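Local atomic coordinates of aminotransferase, class I and II (Erwinia tasmaniensis, PDB entry 5Z0Q), a protein that belongs to the class I and II aminotransferase family and binds pyridoxal-5'-phosphate. Residues A[272-276]-A[277-281]; A[260-263]-A[264-267]; A[299-302]-A[303-306]; A[211-214]-A[215-218]. All coordinates share one frame; numbering follows the deposited sequence.

Contact 1 of 4, residues A[272-276]-A[277-281]; sequences PDVDV and LAYVA
Val274 lies over one face of the Tyr279 ring. Its CB stands 3.8 Å from the centroid of that ring and 25° off the ring normal, a CH-pi contact offset toward CZ. The two side chains cross at about a right angle. Val274 CG2 reaches Tyr279 OH at 3.4 Å. Val274 CG1 is anti to the backbone N (chi1 -176°), which turns it toward Ala278 CB, 3.8 Å away. One valine therefore packs on two successive residues of helix 276-288.

Asp275 is the N-cap of this helix. Leu277 N donates to Asp275 OD1 at 2.5 Å and meets the oxygen nearly along its C-O axis. The backbone adds a bond from Tyr279 N to Asp275 O at 3.2 Å. CB of Asp275 also rests on Ala278 CB, at 3.7 Å.

Further out, Val274 packs on Ala249, and Tyr279 on Thr69 and Ser70. Val276 and Leu277 touch Arg58 of helix 49-59. The second subunit also packs here: Leu277 touches Leu277 of that subunit, and Asp275 OD2 comes close to Asp275 OD2 of that subunit.

The capping carboxylate is thus buried at a dimer interface. The helix start probably stabilises its negative charge. The like group of the second subunit would oppose it and could raise the pKa of one aspartate.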
# COMPACT_ATOMS: atom_id res chain seq x y z
N PRO A 272 3.97 -1.17 2.33
CA PRO A 272 3.13 -1.28 3.53
C PRO A 272 2.31 -2.56 3.52
O PRO A 272 2.35 -3.36 2.58
CB PRO A 272 2.24 -0.04 3.43
CG PRO A 272 2.11 0.20 1.96
CD PRO A 272 3.44 -0.19 1.37
N ASP A 273 1.55 -2.75 4.60
CA ASP A 273 0.67 -3.90 4.72
C ASP A 273 -0.63 -3.65 3.96
O ASP A 273 -0.94 -2.54 3.53
CB ASP A 273 0.37 -4.19 6.19
CG ASP A 273 1.57 -4.74 6.94
OD1 ASP A 273 2.48 -5.29 6.28
OD2 ASP A 273 1.61 -4.62 8.18
N VAL A 274 -1.40 -4.73 3.78
CA VAL A 274 -2.65 -4.64 3.03
C VAL A 274 -3.69 -3.91 3.86
O VAL A 274 -3.73 -4.00 5.10
CB VAL A 274 -3.13 -6.05 2.64
CG1 VAL A 274 -4.38 -5.98 1.78
CG2 VAL A 274 -2.02 -6.80 1.91
N ASP A 275 -4.55 -3.16 3.17
CA ASP A 275 -5.65 -2.45 3.82
C ASP A 275 -6.53 -3.43 4.60
O ASP A 275 -6.72 -4.59 4.20
CB ASP A 275 -6.48 -1.71 2.78
CG ASP A 275 -7.53 -0.79 3.39
OD1 ASP A 275 -8.37 -1.27 4.17
OD2 ASP A 275 -7.50 0.42 3.08
N VAL A 276 -7.06 -2.95 5.73
CA VAL A 276 -7.95 -3.77 6.54
C VAL A 276 -9.20 -4.15 5.76
O VAL A 276 -9.66 -5.30 5.81
CB VAL A 276 -8.30 -3.04 7.85
CG1 VAL A 276 -9.65 -3.49 8.38
CG2 VAL A 276 -7.22 -3.27 8.89
N LEU A 277 -9.75 -3.21 5.00
CA LEU A 277 -10.94 -3.48 4.20
C LEU A 277 -10.62 -4.30 2.95
O LEU A 277 -11.48 -5.03 2.46
CB LEU A 277 -11.62 -2.17 3.80
CG LEU A 277 -12.11 -1.31 4.96
CD1 LEU A 277 -12.58 0.05 4.47
CD2 LEU A 277 -13.22 -2.01 5.72
N ALA A 278 -9.39 -4.20 2.44
CA ALA A 278 -9.02 -4.98 1.26
C ALA A 278 -8.96 -6.47 1.56
O ALA A 278 -9.29 -7.29 0.70
CB ALA A 278 -7.68 -4.49 0.71
N TYR A 279 -8.54 -6.84 2.78
CA TYR A 279 -8.55 -8.24 3.17
C TYR A 279 -9.97 -8.80 3.18
O TYR A 279 -10.19 -9.95 2.77
CB TYR A 279 -7.91 -8.41 4.54
CG TYR A 279 -6.41 -8.59 4.52
CD1 TYR A 279 -5.79 -9.36 3.54
CD2 TYR A 279 -5.61 -7.99 5.48
CE1 TYR A 279 -4.42 -9.52 3.52
CE2 TYR A 279 -4.23 -8.15 5.47
CZ TYR A 279 -3.65 -8.92 4.49
OH TYR A 279 -2.28 -9.08 4.48
N VAL A 280 -10.93 -8.00 3.64
CA VAL A 280 -12.31 -8.48 3.75
C VAL A 280 -12.90 -8.72 2.36
O VAL A 280 -13.62 -9.70 2.14
CB VAL A 280 -13.15 -7.49 4.57
CG1 VAL A 280 -14.61 -7.90 4.59
CG2 VAL A 280 -12.60 -7.38 5.98
N ALA A 281 -12.61 -7.83 1.41
CA ALA A 281 -13.17 -7.98 0.07
C ALA A 281 -12.52 -9.14 -0.67
O ALA A 281 -13.21 -9.90 -1.37
CB ALA A 281 -13.01 -6.68 -0.71

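Contact 2 of 4, residues A[260-263]-A[264-267]; sequences RARF and NRMR
Arg260 and Asn264, and Arg262 and Arg265, pair along the closing turns of helix 257-267. This helix packs on strand 94-97, an edge strand of the large mixed sheet within this chain, and on helix 101-111. Regular alpha-helical bonds run from Asn264 N to Arg260 O at 2.9 Å, from Arg265 N to Ala261 O at 3.0 Å and from Met266 N to Arg262 O at 3.3 Å. The last of the series, Arg267 N to Phe263 O, is weak.

On the outer side, Arg265 folds back over the preceding turn. Its chain bends at chi3 (63°), and one face of the guanidinium then lies over Arg262 CA. Arg265 NH2 touches Arg262 CG at 3.6 Å. The two guanidinium planes are only 17° apart, yet the charged ends do not meet: Arg262 NE is 5.3 Å from Arg265 NH2. Arg262 NH2 has a weak bond to Ala110 O instead.

Phe263 and Arg267 face the sheet and helix 101-111. Phe263 packs on Leu97, Ile106 and Ile254. Arg267 directs NH1 to Phe96 O and Pro272 O, and NE to Val271 O, which ties the helix end to the strand and to the following loop.

Asn264 runs alongside Arg260, with ND2 3.7 Å from Arg260 CG, and also touches Val95. The arginine itself continues to Ile254 O through NE. The amide plane of Asn264 stands 74° to the Phe263 ring, and Asn264 OD1 sits in the ring plane at its edge, 4.0 Å from Phe263 CD2.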
# COMPACT_ATOMS: atom_id res chain seq x y z
N ARG A 260 12.16 -16.53 -0.29
CA ARG A 260 11.13 -15.79 0.44
C ARG A 260 11.75 -14.81 1.42
O ARG A 260 11.20 -13.72 1.65
CB ARG A 260 10.20 -16.77 1.17
CG ARG A 260 8.91 -16.14 1.66
CD ARG A 260 8.10 -17.10 2.51
NE ARG A 260 8.08 -18.45 1.97
CZ ARG A 260 8.60 -19.51 2.58
NH1 ARG A 260 9.17 -19.37 3.77
NH2 ARG A 260 8.55 -20.71 2.01
N ALA A 261 12.88 -15.18 2.03
CA ALA A 261 13.56 -14.26 2.94
C ALA A 261 14.16 -13.08 2.19
O ALA A 261 14.09 -11.94 2.66
CB ALA A 261 14.65 -15.01 3.72
N ARG A 262 14.75 -13.32 1.01
CA ARG A 262 15.25 -12.23 0.20
C ARG A 262 14.13 -11.33 -0.28
O ARG A 262 14.31 -10.11 -0.39
CB ARG A 262 16.04 -12.78 -1.00
CG ARG A 262 17.27 -13.58 -0.62
CD ARG A 262 17.83 -14.33 -1.82
NE ARG A 262 18.21 -13.44 -2.91
CZ ARG A 262 18.68 -13.84 -4.09
NH1 ARG A 262 18.82 -15.14 -4.33
NH2 ARG A 262 19.00 -12.96 -5.02
N PHE A 263 12.96 -11.91 -0.57
CA PHE A 263 11.81 -11.11 -0.99
C PHE A 263 11.30 -10.24 0.15
O PHE A 263 11.08 -9.03 -0.03
CB PHE A 263 10.71 -12.04 -1.51
CG PHE A 263 9.54 -11.32 -2.12
CD1 PHE A 263 9.54 -10.97 -3.46
CD2 PHE A 263 8.42 -11.00 -1.35
CE1 PHE A 263 8.46 -10.31 -4.02
CE2 PHE A 263 7.34 -10.35 -1.91
CZ PHE A 263 7.36 -10.00 -3.25
N ASN A 264 11.10 -10.83 1.33
CA ASN A 264 10.57 -10.08 2.46
C ASN A 264 11.54 -9.00 2.93
O ASN A 264 11.10 -7.94 3.38
CB ASN A 264 10.24 -11.04 3.61
CG ASN A 264 9.08 -11.96 3.28
OD1 ASN A 264 8.15 -11.58 2.58
ND2 ASN A 264 9.14 -13.18 3.80
N ARG A 265 12.84 -9.26 2.84
CA ARG A 265 13.82 -8.25 3.24
C ARG A 265 13.77 -7.04 2.31
O ARG A 265 13.94 -5.90 2.76
CB ARG A 265 15.22 -8.86 3.27
CG ARG A 265 16.32 -7.91 3.71
CD ARG A 265 17.57 -8.65 4.16
NE ARG A 265 18.18 -9.44 3.09
CZ ARG A 265 18.05 -10.75 2.96
NH1 ARG A 265 17.32 -11.44 3.83
NH2 ARG A 265 18.64 -11.38 1.95
N MET A 266 13.54 -7.27 1.02
CA MET A 266 13.40 -6.16 0.08
C MET A 266 12.08 -5.43 0.27
O MET A 266 11.98 -4.23 -0.02
CB MET A 266 13.53 -6.68 -1.35
CG MET A 266 13.43 -5.61 -2.43
SD MET A 266 14.77 -4.40 -2.35
CE MET A 266 16.20 -5.47 -2.46
N ARG A 267 11.06 -6.13 0.77
CA ARG A 267 9.74 -5.54 0.93
C ARG A 267 9.60 -4.74 2.22
O ARG A 267 8.87 -3.75 2.25
CB ARG A 267 8.68 -6.65 0.88
CG ARG A 267 7.23 -6.18 0.96
CD ARG A 267 6.69 -6.21 2.39
NE ARG A 267 5.28 -5.87 2.44
CZ ARG A 267 4.30 -6.78 2.44
NH1 ARG A 267 3.04 -6.39 2.48
NH2 ARG A 267 4.59 -8.07 2.41

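Contact 3 of 4, residues A[299-302]-A[303-306]; sequences YLRA and NRDM
The Tyr299 ring and the Asn303 amide meet obliquely, their planes 56° apart. Asn303 ND2 lies 3.6 Å from Tyr299 CE2. Arg371 adds a cation-pi contact to the ring, and its backbone N is hydrogen-bonded to Tyr299 OH. The amide is held more loosely: ND2 makes weak bonds to Cys369 O and Phe367 O.

The second flat group is the Arg304 guanidinium. Asp305 OD1 sits at its edge, in its plane. NE and NH2 of Arg304 both grip this single oxygen side-on, the NH2 to OD1 distance being 3.1 Å, in a salt bridge between adjacent residues. NH2 uses the syn lone pair of OD1, while NE meets it nearly along the C-O axis. A bend at chi3 (68°) in Arg304 turns its head toward the aspartate. Two bonds in one plane should limit rotation of the guanidinium, and NH1 bonds Pro322 O, which probably steadies the group further. Arg304 NH2 also touches Arg301 CG at 3.8 Å. Arg301 lies beside Asp305 and points the same way, but its own salt bridge is to Asp298.

Backbone bonds of an alpha helix carry these groups: Asn303 N to Tyr299 O at 3.0 Å, and Asp305 N to Arg301 O at 2.8 Å.

All eight residues belong to helix 290-313. Ala302, Asn303 and Met306 pack on helix 371-385, chiefly at Arg371. Leu300 and Arg304 face Ser325 and Thr321, in the loop between strands 318-319 and 329-331.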
# COMPACT_ATOMS: atom_id res chain seq x y z
N TYR A 299 -20.87 -13.69 -19.84
CA TYR A 299 -21.12 -12.36 -20.38
C TYR A 299 -19.91 -11.84 -21.15
O TYR A 299 -20.06 -11.22 -22.21
CB TYR A 299 -21.50 -11.41 -19.25
CG TYR A 299 -22.15 -10.12 -19.71
CD1 TYR A 299 -23.52 -10.04 -19.91
CD2 TYR A 299 -21.39 -8.98 -19.94
CE1 TYR A 299 -24.12 -8.87 -20.33
CE2 TYR A 299 -21.98 -7.80 -20.36
CZ TYR A 299 -23.34 -7.75 -20.55
OH TYR A 299 -23.94 -6.58 -20.97
N LEU A 300 -18.71 -12.09 -20.63
CA LEU A 300 -17.50 -11.61 -21.30
C LEU A 300 -17.21 -12.40 -22.57
O LEU A 300 -16.69 -11.85 -23.54
CB LEU A 300 -16.31 -11.67 -20.36
CG LEU A 300 -16.27 -10.60 -19.26
CD1 LEU A 300 -15.03 -10.76 -18.40
CD2 LEU A 300 -16.34 -9.21 -19.86
N ARG A 301 -17.55 -13.70 -22.59
CA ARG A 301 -17.35 -14.47 -23.82
C ARG A 301 -18.28 -13.99 -24.92
O ARG A 301 -17.88 -13.91 -26.09
CB ARG A 301 -17.56 -15.96 -23.55
CG ARG A 301 -17.57 -16.81 -24.82
CD ARG A 301 -17.59 -18.30 -24.53
NE ARG A 301 -18.55 -18.67 -23.49
CZ ARG A 301 -18.21 -19.18 -22.32
NH1 ARG A 301 -16.94 -19.40 -22.03
NH2 ARG A 301 -19.15 -19.48 -21.43
N ALA A 302 -19.53 -13.67 -24.58
CA ALA A 302 -20.45 -13.11 -25.57
C ALA A 302 -19.96 -11.76 -26.07
O ALA A 302 -20.05 -11.46 -27.27
CB ALA A 302 -21.85 -13.00 -24.98
N ASN A 303 -19.43 -10.93 -25.17
CA ASN A 303 -18.84 -9.66 -25.59
C ASN A 303 -17.59 -9.88 -26.42
O ASN A 303 -17.34 -9.16 -27.39
CB ASN A 303 -18.52 -8.79 -24.37
CG ASN A 303 -19.75 -8.12 -23.79
OD1 ASN A 303 -20.89 -8.50 -24.08
ND2 ASN A 303 -19.54 -7.11 -22.95
N ARG A 304 -16.79 -10.89 -26.06
CA ARG A 304 -15.56 -11.17 -26.79
C ARG A 304 -15.86 -11.64 -28.21
O ARG A 304 -15.23 -11.18 -29.17
CB ARG A 304 -14.73 -12.21 -26.05
CG ARG A 304 -13.44 -12.58 -26.75
CD ARG A 304 -12.93 -13.94 -26.29
NE ARG A 304 -13.81 -15.02 -26.72
CZ ARG A 304 -13.57 -16.31 -26.50
NH1 ARG A 304 -12.47 -16.68 -25.86
NH2 ARG A 304 -14.43 -17.23 -26.93
N ASP A 305 -16.82 -12.56 -28.36
CA ASP A 305 -17.15 -13.09 -29.68
C ASP A 305 -17.69 -12.01 -30.60
O ASP A 305 -17.46 -12.05 -31.81
CB ASP A 305 -18.15 -14.23 -29.55
CG ASP A 305 -17.57 -15.44 -28.83
OD1 ASP A 305 -16.38 -15.39 -28.44
OD2 ASP A 305 -18.30 -16.43 -28.65
N MET A 306 -18.42 -11.03 -30.05
CA MET A 306 -18.93 -9.94 -30.87
C MET A 306 -17.81 -9.03 -31.35
O MET A 306 -17.76 -8.66 -32.52
CB MET A 306 -19.97 -9.14 -30.09
CG MET A 306 -20.76 -8.16 -30.93
SD MET A 306 -21.85 -7.14 -29.91
CE MET A 306 -22.54 -8.39 -28.84

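Contact 4 of 4, residues A[211-214]-A[215-218]; sequences VLEP and GVQH
Val211 reaches across a tight loop to Val216 and His218. From its CB, two methyls spread toward the returning chain. CG1 is anti to the backbone N (chi1 178°) and comes to Val216 O at 3.7 Å. CG2 takes the other direction and touches His218 CB at 4.0 Å. The Val211 and His218 side chains cross at about a right angle.

The chain reverses through a type II beta turn from Glu213 to Val216. The two arms run 160° apart in direction. Pro214 and Gly215 hold the central positions, and Gly215 has the positive phi (72°) that this turn type requires of its third residue. Val216 points back into the loop. Its CG2 meets Pro214 O at 3.4 Å and lies 4.3 Å from Glu213 CB. Valine methyls here meet backbone carbonyls.

On the return arm, Gln217 NE2 donates to His218 O at 2.9 Å, from above the carbonyl plane. The His218 ring packs edge-to-face with Phe85.

The loop lies between strand 200-204 and helix 226-229. Leu212 anchors it on helix 290-313, against Leu297 and Arg304, and is bonded through its backbone to Glu323. Val216 packs on Arg183, just ahead of helix 184-197. The His218 side chain touches Glu205 and Cys208, close after strand 200-204.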
# COMPACT_ATOMS: atom_id res chain seq x y z
N VAL A 211 -10.28 -17.51 -17.56
CA VAL A 211 -10.08 -18.41 -18.69
C VAL A 211 -11.44 -18.72 -19.31
O VAL A 211 -12.35 -19.21 -18.63
CB VAL A 211 -9.37 -19.69 -18.26
CG1 VAL A 211 -9.21 -20.64 -19.44
CG2 VAL A 211 -8.01 -19.36 -17.65
N LEU A 212 -11.58 -18.44 -20.61
CA LEU A 212 -12.84 -18.65 -21.31
C LEU A 212 -12.85 -19.90 -22.18
O LEU A 212 -13.93 -20.42 -22.48
CB LEU A 212 -13.17 -17.45 -22.21
CG LEU A 212 -13.15 -16.05 -21.60
CD1 LEU A 212 -13.48 -15.03 -22.67
CD2 LEU A 212 -14.11 -15.94 -20.43
N GLU A 213 -11.69 -20.40 -22.58
CA GLU A 213 -11.64 -21.51 -23.52
C GLU A 213 -12.05 -22.80 -22.81
O GLU A 213 -11.50 -23.13 -21.75
CB GLU A 213 -10.24 -21.65 -24.11
CG GLU A 213 -10.21 -22.15 -25.54
CD GLU A 213 -10.80 -21.14 -26.52
OE1 GLU A 213 -10.91 -19.95 -26.17
OE2 GLU A 213 -11.15 -21.55 -27.65
N PRO A 214 -13.00 -23.56 -23.36
CA PRO A 214 -13.44 -24.79 -22.70
C PRO A 214 -12.37 -25.87 -22.78
O PRO A 214 -11.51 -25.87 -23.66
CB PRO A 214 -14.69 -25.19 -23.49
CG PRO A 214 -14.47 -24.60 -24.85
CD PRO A 214 -13.73 -23.31 -24.62
N GLY A 215 -12.41 -26.78 -21.80
CA GLY A 215 -11.54 -27.94 -21.80
C GLY A 215 -10.10 -27.60 -21.48
O GLY A 215 -9.24 -28.49 -21.42
N VAL A 216 -9.81 -26.32 -21.28
CA VAL A 216 -8.46 -25.84 -21.02
C VAL A 216 -8.41 -25.23 -19.63
O VAL A 216 -9.18 -24.31 -19.32
CB VAL A 216 -8.00 -24.81 -22.07
CG1 VAL A 216 -6.55 -24.40 -21.82
CG2 VAL A 216 -8.16 -25.37 -23.47
N GLN A 217 -7.51 -25.74 -18.79
CA GLN A 217 -7.34 -25.28 -17.42
C GLN A 217 -6.07 -24.46 -17.31
O GLN A 217 -5.04 -24.81 -17.89
CB GLN A 217 -7.28 -26.47 -16.45
CG GLN A 217 -7.03 -26.06 -15.01
CD GLN A 217 -6.35 -27.14 -14.20
OE1 GLN A 217 -6.97 -28.12 -13.79
NE2 GLN A 217 -5.05 -26.98 -13.98
N HIS A 218 -6.15 -23.36 -16.56
CA HIS A 218 -4.95 -22.60 -16.24
C HIS A 218 -3.99 -23.45 -15.41
O HIS A 218 -4.40 -24.15 -14.48
CB HIS A 218 -5.30 -21.32 -15.48
CG HIS A 218 -4.13 -20.67 -14.81
ND1 HIS A 218 -3.85 -20.85 -13.47
CD2 HIS A 218 -3.17 -19.86 -15.30
CE1 HIS A 218 -2.76 -20.16 -13.16
NE2 HIS A 218 -2.33 -19.55 -14.25

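How the contacts relate
Along the chain the order is contact 4, contact 2, contact 1, contact 3. Contacts 1 and 2 have centres 20 Å apart. Contact 2 lies on helix 257-267, and contact 1 spans the loop and start of the next helix, 276-288. They touch where Arg267 NH1 meets Pro272 O, probably a hydrogen bond. Contacts 3 and 4 are closer, with centres 15 Å apart, and meet where Arg301 and Arg304 reach Leu212 and Glu213. Contacts 2 and 3 lie on opposite sides of the chain's centre, with centres 41 Å apart. One pair thus joins the large-sheet side of the subunit to the dimer interface. The other ties the loop after strand 200-204 to helix 290-313, next to the small five-stranded sheet.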